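Local structure of bacterial leucyl aminopeptidase (Legionella pneumophila, 6ESL) at residues Y113-E118 and D317-V322; E119-A124 and F386-A391; N145-K150 and T212-M217; T152-A157 and W185-S190. The protein probably cleaves amino-terminal residues from peptides as a secreted zinc aminopeptidase of family M28, serving nutrient acquisition during intracellular infection of amoebas. All blocks are in the same frame, centred on the assembly; numbering follows the deposited sequence.

Contact 1 (Y113-E118 and D317-V322); sequences YEIKHE and DHYIHV
The irregular segment Y113-E118 runs past the last turns of the helix that ends near I320, with the CA atoms of I115 and H318 8.6 Å apart and those of E118 and Y319 8.5 Å apart, so that side chains bridge the gap, Y319 reaching the loop backbone with its hydroxyl. I115 is directed toward the helix. Its CG2, anti to the backbone N, sits over the centre of one face of the H318 imidazole, a CH-pi contact 4.2 Å from the ring centroid and only 9° off its normal. The other branch lies on the same side, above the rim near CG and ND1, with CD1 3.8 Å from H318 CB. E118 comes to the ring edge instead: its extended chain places the carboxylate at H318 NE2, with E118 CD 3.2 Å from that nitrogen. The planes stand 72° apart and neither oxygen has hydrogen-bonding geometry, so any attraction is probably electrostatic. H117 is the N-cap residue of helix 118-125, and this first turn packs beside helix 306-320 of the M28 alpha/beta domain. Y319, largely buried, meets I115 tip to tip, I115 CG2 being 3.6 Å from Y319 OH. The same hydroxyl approaches E118 CA to 3.4 Å, near the plane of the phenol ring. Its hydrogen bond goes to E389 on helix 373-391, while H117 NE2 bonds to E393 at the C-terminus.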
# COMPACT_ATOMS: atom_id res chain seq x y z
N TYR B 113 6.60 0.49 12.05
CA TYR B 113 7.26 -0.78 11.94
C TYR B 113 8.65 -0.38 11.47
O TYR B 113 8.80 0.29 10.48
CB TYR B 113 6.57 -1.70 10.93
CG TYR B 113 5.14 -2.08 11.23
CD1 TYR B 113 4.83 -2.88 12.30
CD2 TYR B 113 4.11 -1.66 10.44
CE1 TYR B 113 3.53 -3.22 12.58
CE2 TYR B 113 2.81 -1.99 10.71
CZ TYR B 113 2.52 -2.77 11.78
OH TYR B 113 1.23 -3.09 12.05
N GLU B 114 9.69 -0.83 12.15
CA GLU B 114 11.04 -0.45 11.76
C GLU B 114 11.95 -1.63 11.88
O GLU B 114 11.63 -2.59 12.54
CB GLU B 114 11.59 0.67 12.67
CG GLU B 114 10.64 1.86 12.87
CD GLU B 114 11.23 2.97 13.75
OE1 GLU B 114 11.18 2.91 15.01
OE2 GLU B 114 11.71 3.94 13.14
N ILE B 115 13.08 -1.49 11.25
CA ILE B 115 14.17 -2.47 11.29
C ILE B 115 15.20 -1.96 12.33
O ILE B 115 15.81 -0.92 12.12
CB ILE B 115 14.85 -2.58 9.89
CG1 ILE B 115 13.79 -3.19 8.90
CG2 ILE B 115 16.21 -3.26 10.01
CD1 ILE B 115 14.07 -3.18 7.42
N LYS B 116 15.30 -2.67 13.44
CA LYS B 116 16.12 -2.29 14.60
C LYS B 116 16.75 -3.46 15.22
O LYS B 116 17.20 -3.34 16.33
CB LYS B 116 15.26 -1.74 15.71
CG LYS B 116 14.39 -0.56 15.38
CD LYS B 116 13.62 -0.21 16.65
CE LYS B 116 13.20 1.26 16.68
NZ LYS B 116 13.44 1.89 18.02
N HIS B 117 16.76 -4.62 14.58
CA HIS B 117 17.30 -5.82 15.23
C HIS B 117 18.14 -6.61 14.26
O HIS B 117 18.09 -7.83 14.23
CB HIS B 117 16.17 -6.67 15.85
CG HIS B 117 15.46 -5.97 16.96
ND1 HIS B 117 15.90 -6.01 18.26
CD2 HIS B 117 14.41 -5.12 16.95
CE1 HIS B 117 15.13 -5.26 19.02
NE2 HIS B 117 14.22 -4.71 18.25
N GLU B 118 18.94 -5.88 13.47
CA GLU B 118 19.83 -6.49 12.48
C GLU B 118 20.66 -7.61 12.95
O GLU B 118 20.66 -8.64 12.29
CB GLU B 118 20.76 -5.45 11.86
CG GLU B 118 20.05 -4.77 10.73
CD GLU B 118 20.90 -3.79 10.01
OE1 GLU B 118 21.88 -4.27 9.39
OE2 GLU B 118 20.56 -2.58 10.07
N ASP B 317 13.71 -6.65 1.20
CA ASP B 317 14.83 -5.99 0.57
C ASP B 317 16.09 -5.98 1.49
O ASP B 317 17.19 -6.37 1.05
CB ASP B 317 14.45 -4.57 0.16
CG ASP B 317 15.62 -3.83 -0.44
OD1 ASP B 317 16.08 -4.25 -1.52
OD2 ASP B 317 16.16 -2.92 0.19
N HIS B 318 15.90 -5.61 2.75
CA HIS B 318 16.95 -5.53 3.74
C HIS B 318 17.56 -6.86 4.12
O HIS B 318 18.80 -7.00 4.23
CB HIS B 318 16.46 -4.85 5.05
CG HIS B 318 17.58 -4.35 5.92
ND1 HIS B 318 17.85 -3.01 6.07
CD2 HIS B 318 18.54 -5.00 6.63
CE1 HIS B 318 18.89 -2.85 6.86
NE2 HIS B 318 19.31 -4.04 7.24
N TYR B 319 16.73 -7.88 4.35
CA TYR B 319 17.28 -9.15 4.87
C TYR B 319 17.35 -10.26 3.87
O TYR B 319 18.10 -11.13 4.08
CB TYR B 319 16.44 -9.66 6.05
CG TYR B 319 16.56 -8.85 7.31
CD1 TYR B 319 17.81 -8.77 8.02
CD2 TYR B 319 15.46 -8.16 7.84
CE1 TYR B 319 17.90 -8.02 9.19
CE2 TYR B 319 15.58 -7.45 9.04
CZ TYR B 319 16.80 -7.40 9.70
OH TYR B 319 16.89 -6.69 10.88
N ILE B 320 16.53 -10.27 2.83
CA ILE B 320 16.50 -11.39 1.89
C ILE B 320 17.29 -11.07 0.60
O ILE B 320 17.81 -11.97 -0.07
CB ILE B 320 15.04 -11.83 1.56
CG1 ILE B 320 14.15 -11.94 2.82
CG2 ILE B 320 15.02 -13.11 0.79
CD1 ILE B 320 14.73 -12.89 3.83
N HIS B 321 17.30 -9.79 0.22
CA HIS B 321 18.09 -9.33 -0.93
C HIS B 321 17.62 -9.96 -2.24
O HIS B 321 18.42 -10.35 -3.04
CB HIS B 321 19.61 -9.55 -0.69
CG HIS B 321 20.11 -8.82 0.51
ND1 HIS B 321 20.66 -9.47 1.60
CD2 HIS B 321 20.11 -7.50 0.81
CE1 HIS B 321 20.99 -8.57 2.52
NE2 HIS B 321 20.65 -7.37 2.06
N VAL B 322 16.28 -9.95 -2.45
CA VAL B 322 15.70 -10.25 -3.73
C VAL B 322 14.70 -9.13 -4.09
O VAL B 322 14.29 -8.35 -3.23
CB VAL B 322 15.01 -11.62 -3.69
CG1 VAL B 322 16.06 -12.73 -3.40
CG2 VAL B 322 13.84 -11.63 -2.72

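Contact 2 (E119-A124 and F386-A391); sequences EEVNAA and FAIELA
I388 is the centre of this buried contact, and apolar packing is one part of it. With CG1 beside its backbone N, chi1 -68°, and CD1 carried outward by an anti chi2, I388 presents two branches to the facing helix. CD1 presses on A124 CB at 3.4 Å, tighter than usual van der Waals contact. CG2 lies 3.9 Å from V121 CG2, the two side chains sliding past each other in opposite directions. The helices themselves run nearly antiparallel: the axes of 119-124 and 386-391 are inclined at 159° and come within 9.5 Å, the closest CA atoms being those of V121 and I388, 6.4 Å apart. Short helix 118-125 is thereby laid against the C-terminal helix 373-391, whose other face, through F386, A387 and L390, rests on strand 203-209 of the central sheet of the alpha/beta domain. Contacts between carbon and carboxylate make up the remainder. E120 stretches out fully, CG anti to the backbone N, and crosses I388 obliquely; its CD is 3.2 Å from I388 CG2, while OE2 has a weak hydrogen bond to T242. E389 bends back at chi2, -77°, bringing OE2 to 3.9 Å from V121 CG2. Although buried, that carboxylate is well supplied with donors: OE2 takes Y319 OH and the backbone N of H117, and OE1 the backbone N of K116.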
# COMPACT_ATOMS: atom_id res chain seq x y z
N GLU B 119 21.41 -7.43 14.04
CA GLU B 119 22.33 -8.49 14.43
C GLU B 119 21.60 -9.77 14.82
O GLU B 119 22.01 -10.85 14.36
CB GLU B 119 23.32 -8.07 15.55
CG GLU B 119 24.32 -7.01 15.10
CD GLU B 119 25.24 -6.55 16.22
OE1 GLU B 119 24.97 -6.92 17.40
OE2 GLU B 119 26.24 -5.86 15.93
N GLU B 120 20.54 -9.66 15.61
CA GLU B 120 19.76 -10.83 16.03
C GLU B 120 19.11 -11.55 14.85
O GLU B 120 19.10 -12.78 14.79
CB GLU B 120 18.70 -10.42 17.05
CG GLU B 120 17.82 -11.57 17.53
CD GLU B 120 16.77 -11.13 18.53
OE1 GLU B 120 16.75 -9.93 18.88
OE2 GLU B 120 15.97 -11.98 18.97
N VAL B 121 18.56 -10.78 13.91
CA VAL B 121 17.92 -11.36 12.70
C VAL B 121 18.94 -12.08 11.82
O VAL B 121 18.78 -13.27 11.45
CB VAL B 121 17.24 -10.26 11.85
CG1 VAL B 121 16.76 -10.86 10.52
CG2 VAL B 121 16.04 -9.65 12.58
N ASN B 122 20.05 -11.39 11.55
CA ASN B 122 21.07 -11.94 10.65
C ASN B 122 21.70 -13.18 11.19
O ASN B 122 21.99 -14.09 10.42
CB ASN B 122 22.11 -10.88 10.22
CG ASN B 122 21.58 -10.01 9.07
OD1 ASN B 122 20.99 -10.53 8.12
ND2 ASN B 122 21.72 -8.71 9.18
N ALA B 123 21.83 -13.26 12.51
CA ALA B 123 22.32 -14.50 13.16
C ALA B 123 21.31 -15.61 13.11
O ALA B 123 21.66 -16.79 12.85
CB ALA B 123 22.72 -14.22 14.62
N ALA B 124 20.04 -15.27 13.37
CA ALA B 124 18.98 -16.27 13.26
C ALA B 124 18.84 -16.80 11.82
O ALA B 124 18.60 -18.00 11.65
CB ALA B 124 17.66 -15.71 13.75
N PHE B 386 10.44 -11.29 10.50
CA PHE B 386 9.22 -10.73 10.97
C PHE B 386 8.99 -11.00 12.47
O PHE B 386 8.71 -10.10 13.25
CB PHE B 386 8.07 -11.38 10.13
CG PHE B 386 6.70 -10.85 10.38
CD1 PHE B 386 6.23 -9.75 9.62
CD2 PHE B 386 5.82 -11.46 11.27
CE1 PHE B 386 4.93 -9.25 9.80
CE2 PHE B 386 4.52 -10.96 11.45
CZ PHE B 386 4.09 -9.85 10.72
N ALA B 387 9.19 -12.25 12.88
CA ALA B 387 9.03 -12.60 14.30
C ALA B 387 9.99 -11.81 15.17
O ALA B 387 9.56 -11.08 16.11
CB ALA B 387 9.26 -14.09 14.52
N ILE B 388 11.27 -11.89 14.84
CA ILE B 388 12.28 -11.29 15.72
C ILE B 388 12.13 -9.76 15.74
O ILE B 388 12.12 -9.18 16.81
CB ILE B 388 13.70 -11.76 15.35
CG1 ILE B 388 13.89 -13.24 15.68
CG2 ILE B 388 14.75 -10.90 16.04
CD1 ILE B 388 15.10 -13.87 15.05
N GLU B 389 11.97 -9.10 14.60
CA GLU B 389 11.80 -7.65 14.63
C GLU B 389 10.59 -7.20 15.43
O GLU B 389 10.71 -6.29 16.23
CB GLU B 389 11.67 -7.02 13.22
CG GLU B 389 13.00 -6.97 12.47
CD GLU B 389 13.92 -5.82 12.96
OE1 GLU B 389 13.40 -4.91 13.68
OE2 GLU B 389 15.17 -5.88 12.64
N LEU B 390 9.42 -7.82 15.19
CA LEU B 390 8.21 -7.28 15.77
C LEU B 390 8.00 -7.73 17.24
O LEU B 390 7.41 -7.00 18.05
CB LEU B 390 7.01 -7.63 14.91
CG LEU B 390 7.06 -7.02 13.48
CD1 LEU B 390 5.85 -7.43 12.69
CD2 LEU B 390 7.15 -5.52 13.51
N ALA B 391 8.50 -8.91 17.58
CA ALA B 391 8.32 -9.46 18.93
C ALA B 391 9.34 -8.87 19.89
O ALA B 391 9.15 -8.99 21.10
CB ALA B 391 8.41 -10.98 18.92

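Contact 3 (N145-K150 and T212-M217); sequences NRSATK and TLDGRM
D214 OD1 is the best-held polar atom, gripped by two donors from the loop N145-K150. S147 OG, anti to its backbone N, donates at 2.7 Å, and the ammonium NZ of K150, on a chain bent three times, completes a salt bridge at 3.1 Å. Both meet the oxygen from above the carboxylate plane, NZ much more steeply, 72° out of it. S147 OG is itself engaged further, accepting from T149 OG1 and from a water that also donates to T212 O. T212 OG1 is a second junction: it receives R146 N at 2.8 Å in a nearly straight bond and donates to L213 O on a lone pair. The methyl of the same threonine, CG2, lies over the centre of the R146 guanidinium, 3.6 Å from CZ. That flat group is held by the backbone carbonyls of M210, P218 and G219. N145 uses both ends of its amide. OD1 accepts S147 N, closing an Asx turn, and ND2 donates in its own plane to G215 O at 2.8 Å, along a lone pair, with an N-H...O angle of 163°. The loop T212-M217 follows strand 203-209 and precedes helix 220-239, and the side chain of L213 is about 7 Å from a bound zinc ion; E58 of the second subunit accepts from D214 N. The lysine and the hydroxyl would favour a charged D214 carboxylate, and the dense bonding is consistent with a firmly held loop near the metal site.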
# COMPACT_ATOMS: atom_id res chain seq x y z
N ASN B 145 -3.93 -37.21 1.15
CA ASN B 145 -4.31 -35.76 1.12
C ASN B 145 -4.32 -35.28 2.55
O ASN B 145 -4.07 -36.07 3.49
CB ASN B 145 -5.60 -35.51 0.41
CG ASN B 145 -6.85 -36.18 1.13
OD1 ASN B 145 -7.05 -36.11 2.39
ND2 ASN B 145 -7.66 -36.83 0.32
N ARG B 146 -4.59 -33.97 2.73
CA ARG B 146 -4.70 -33.43 4.09
C ARG B 146 -5.99 -32.65 4.23
O ARG B 146 -6.06 -31.62 4.94
CB ARG B 146 -3.47 -32.61 4.38
CG ARG B 146 -2.11 -33.31 4.03
CD ARG B 146 -0.95 -32.43 4.41
NE ARG B 146 -0.87 -31.10 3.70
CZ ARG B 146 -0.27 -30.90 2.52
NH1 ARG B 146 0.26 -31.92 1.82
NH2 ARG B 146 -0.13 -29.67 2.04
N SER B 147 -7.05 -33.19 3.59
CA SER B 147 -8.38 -32.65 3.67
C SER B 147 -8.97 -32.62 5.06
O SER B 147 -8.89 -33.63 5.80
CB SER B 147 -9.28 -33.48 2.81
OG SER B 147 -10.62 -33.03 2.81
N ALA B 148 -9.65 -31.49 5.37
CA ALA B 148 -10.17 -31.25 6.67
C ALA B 148 -11.31 -32.24 7.05
O ALA B 148 -11.68 -32.29 8.19
CB ALA B 148 -10.63 -29.85 6.79
N THR B 149 -11.84 -32.98 6.09
CA THR B 149 -12.95 -33.92 6.35
C THR B 149 -12.42 -35.34 6.47
O THR B 149 -13.27 -36.23 6.59
CB THR B 149 -14.00 -33.95 5.18
OG1 THR B 149 -13.32 -34.22 3.94
CG2 THR B 149 -14.76 -32.62 5.07
N LYS B 150 -11.12 -35.54 6.36
CA LYS B 150 -10.50 -36.88 6.35
C LYS B 150 -9.56 -37.19 7.49
O LYS B 150 -8.92 -36.32 8.06
CB LYS B 150 -9.74 -37.09 5.05
CG LYS B 150 -10.62 -36.84 3.81
CD LYS B 150 -11.68 -37.94 3.72
CE LYS B 150 -12.01 -38.26 2.29
NZ LYS B 150 -12.92 -37.28 1.79
N THR B 212 -5.52 -29.63 2.16
CA THR B 212 -5.66 -29.77 0.73
C THR B 212 -7.06 -30.11 0.37
O THR B 212 -7.97 -30.27 1.24
CB THR B 212 -4.77 -30.93 0.20
OG1 THR B 212 -5.32 -32.22 0.66
CG2 THR B 212 -3.33 -30.75 0.62
N LEU B 213 -7.30 -30.24 -0.92
CA LEU B 213 -8.56 -30.81 -1.40
C LEU B 213 -8.59 -32.34 -1.12
O LEU B 213 -7.60 -32.95 -0.69
CB LEU B 213 -8.75 -30.53 -2.90
CG LEU B 213 -8.79 -29.14 -3.48
CD1 LEU B 213 -9.41 -29.14 -4.83
CD2 LEU B 213 -9.55 -28.35 -2.48
N ASP B 214 -9.74 -32.93 -1.41
CA ASP B 214 -9.89 -34.36 -1.48
C ASP B 214 -9.27 -35.00 -2.71
O ASP B 214 -8.76 -34.34 -3.60
CB ASP B 214 -11.35 -34.79 -1.41
CG ASP B 214 -12.05 -34.32 -0.16
OD1 ASP B 214 -11.58 -34.66 0.94
OD2 ASP B 214 -13.05 -33.55 -0.32
N GLY B 215 -9.27 -36.36 -2.72
CA GLY B 215 -8.51 -37.07 -3.77
C GLY B 215 -7.04 -37.13 -3.42
O GLY B 215 -6.60 -36.85 -2.32
N ARG B 216 -6.25 -37.50 -4.43
CA ARG B 216 -4.82 -37.56 -4.24
C ARG B 216 -4.25 -36.17 -4.42
O ARG B 216 -4.08 -35.69 -5.54
CB ARG B 216 -4.16 -38.42 -5.31
CG ARG B 216 -2.66 -38.54 -5.18
CD ARG B 216 -2.27 -39.17 -3.85
NE ARG B 216 -0.82 -39.27 -3.70
CZ ARG B 216 -0.06 -38.34 -3.15
NH1 ARG B 216 -0.61 -37.22 -2.69
NH2 ARG B 216 1.25 -38.51 -3.05
N MET B 217 -3.94 -35.53 -3.30
CA MET B 217 -3.40 -34.14 -3.32
C MET B 217 -2.17 -34.04 -2.47
O MET B 217 -2.22 -33.84 -1.27
CB MET B 217 -4.51 -33.23 -2.78
CG MET B 217 -5.74 -33.23 -3.62
SD MET B 217 -5.52 -32.30 -5.14
CE MET B 217 -6.97 -32.78 -6.09
O HOH W 1 -0.94 -34.66 0.91
O HOH W 2 -10.62 -30.28 1.65
O HOH W 3 -9.87 -29.17 3.52

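Contact 4 (T152-A157 and W185-S190); sequences TGVETA and WYKQPS
Q188 leaves the start of strand 188-195 fully extended, CG anti to the backbone N, and runs alongside the carbonyl of G153. CB is 3.9 Å from G153 O, CG comes closer at 3.3 Å, and CD stays beside the same oxygen. At the tip NE2 donates to G153 O at 3.0 Å. The N-H points well, at 159°, and the acceptor lies in the glutamine amide plane, but the donor stands 35° above the carbonyl plane, off its lone pairs. NE2 also gives a hydrogen bond to R146 O, and OE1 accepts from A255 N, so the buried amide is fixed in rotation at both ends. G153 has no side chain, which lets the amide come close: NE2 is 3.2 Å from G153 CA, and a CB there would be tight against it. The helix is 151-170, which leads into the edge strand 176-183 and then, through the bend at K187, into its antiparallel neighbour 188-195, second in the mixed sheet of the M28 alpha/beta domain. Here the axes of 152-157 and 188-190 are 7.2 Å apart and 33° from parallel. Flanking Q188, V154 turns CG2 toward the aliphatic part of K187, 3.6 Å from its CG, the two side chains crossing at about a right angle. One turn further on, A157 CB rests against the proline ring, 3.8 Å from P189 CD, and F180 of strand 176-183 touches both residues. Just before the bend, Y186 OH bonds to E22 of the second subunit.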
# COMPACT_ATOMS: atom_id res chain seq x y z
N THR B 152 -6.63 -38.52 7.30
CA THR B 152 -5.31 -37.98 6.93
C THR B 152 -5.12 -36.52 7.28
O THR B 152 -4.01 -36.14 7.65
CB THR B 152 -4.96 -38.25 5.43
OG1 THR B 152 -6.01 -37.78 4.61
CG2 THR B 152 -4.85 -39.81 5.22
N GLY B 153 -6.22 -35.74 7.19
CA GLY B 153 -6.30 -34.30 7.62
C GLY B 153 -6.08 -34.22 9.11
O GLY B 153 -5.37 -33.33 9.62
N VAL B 154 -6.66 -35.18 9.81
CA VAL B 154 -6.52 -35.21 11.24
C VAL B 154 -5.10 -35.60 11.62
O VAL B 154 -4.50 -34.93 12.47
CB VAL B 154 -7.58 -36.20 11.92
CG1 VAL B 154 -7.36 -36.43 13.43
CG2 VAL B 154 -8.99 -35.66 11.68
N GLU B 155 -4.59 -36.67 11.02
CA GLU B 155 -3.21 -37.12 11.29
C GLU B 155 -2.19 -35.96 11.04
O GLU B 155 -1.19 -35.82 11.75
CB GLU B 155 -2.83 -38.31 10.39
CG GLU B 155 -3.55 -39.66 10.65
CD GLU B 155 -3.46 -40.64 9.42
OE1 GLU B 155 -2.52 -40.51 8.56
OE2 GLU B 155 -4.33 -41.58 9.30
N THR B 156 -2.45 -35.11 10.00
CA THR B 156 -1.54 -34.03 9.71
C THR B 156 -1.47 -33.11 10.90
O THR B 156 -0.40 -32.70 11.32
CB THR B 156 -2.03 -33.21 8.45
OG1 THR B 156 -2.08 -34.06 7.31
CG2 THR B 156 -1.15 -31.99 8.14
N ALA B 157 -2.63 -32.72 11.42
CA ALA B 157 -2.65 -31.80 12.54
C ALA B 157 -1.91 -32.36 13.80
O ALA B 157 -1.15 -31.63 14.50
CB ALA B 157 -4.11 -31.51 12.91
N TRP B 185 -17.94 -28.95 12.11
CA TRP B 185 -18.18 -30.29 11.61
C TRP B 185 -16.93 -30.88 11.02
O TRP B 185 -16.84 -32.08 10.82
CB TRP B 185 -19.55 -30.34 10.77
CG TRP B 185 -19.18 -30.16 9.40
CD1 TRP B 185 -18.68 -29.03 8.87
CD2 TRP B 185 -19.11 -31.16 8.38
NE1 TRP B 185 -18.32 -29.22 7.58
CE2 TRP B 185 -18.57 -30.53 7.23
CE3 TRP B 185 -19.45 -32.52 8.29
CZ2 TRP B 185 -18.37 -31.19 6.03
CZ3 TRP B 185 -19.25 -33.19 7.08
CH2 TRP B 185 -18.71 -32.52 5.97
N TYR B 186 -15.94 -30.06 10.70
CA TYR B 186 -14.72 -30.60 10.13
C TYR B 186 -13.90 -31.28 11.20
O TYR B 186 -13.64 -30.69 12.26
CB TYR B 186 -13.86 -29.50 9.48
CG TYR B 186 -14.51 -28.91 8.25
CD1 TYR B 186 -14.39 -29.53 7.01
CD2 TYR B 186 -15.29 -27.77 8.34
CE1 TYR B 186 -15.08 -29.07 5.89
CE2 TYR B 186 -15.90 -27.22 7.21
CZ TYR B 186 -15.78 -27.90 5.96
OH TYR B 186 -16.44 -27.43 4.82
N LYS B 187 -13.48 -32.51 10.93
CA LYS B 187 -12.70 -33.20 11.96
C LYS B 187 -11.26 -32.73 12.15
O LYS B 187 -10.72 -32.87 13.24
CB LYS B 187 -12.74 -34.71 11.74
CG LYS B 187 -12.30 -35.15 10.38
CD LYS B 187 -12.27 -36.67 10.28
CE LYS B 187 -13.67 -37.25 10.03
NZ LYS B 187 -13.42 -38.61 9.45
N GLN B 188 -10.63 -32.13 11.13
CA GLN B 188 -9.28 -31.49 11.32
C GLN B 188 -9.32 -30.22 12.15
O GLN B 188 -10.00 -29.25 11.76
CB GLN B 188 -8.64 -31.18 9.96
CG GLN B 188 -7.24 -30.59 9.88
CD GLN B 188 -6.92 -30.27 8.45
OE1 GLN B 188 -7.49 -29.27 7.90
NE2 GLN B 188 -6.03 -31.08 7.79
N PRO B 189 -8.65 -30.18 13.30
CA PRO B 189 -8.50 -28.96 14.07
C PRO B 189 -7.42 -28.09 13.52
O PRO B 189 -6.50 -28.59 12.78
CB PRO B 189 -8.05 -29.44 15.43
CG PRO B 189 -7.36 -30.73 15.17
CD PRO B 189 -7.78 -31.29 13.85
N SER B 190 -7.53 -26.77 13.83
CA SER B 190 -6.43 -25.91 13.69
C SER B 190 -5.40 -26.12 14.87
O SER B 190 -5.78 -26.32 16.02
CB SER B 190 -6.82 -24.44 13.53
OG SER B 190 -7.58 -24.15 12.34

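How the contacts relate
The four contacts form two clusters. Contacts 1 and 2, centres 9 Å apart, interlock along the chain, gather helices 118-125, 306-320 and 373-391, and meet at the carboxylate of E389. Contacts 3 and 4, centres 10 Å apart, are joined by hydrogen bonds between the backbone of 145-150 and Q188; contact 4 is nested inside the loop closed by contact 3, and both are nested within contacts 1 and 2. The clusters lie at least 32 Å apart between centres. One joins the loop and helix at 113-125 to helices 306-320 and 373-391; the other lies toward the zinc site, contact 3 nearer to it, and touches the second subunit.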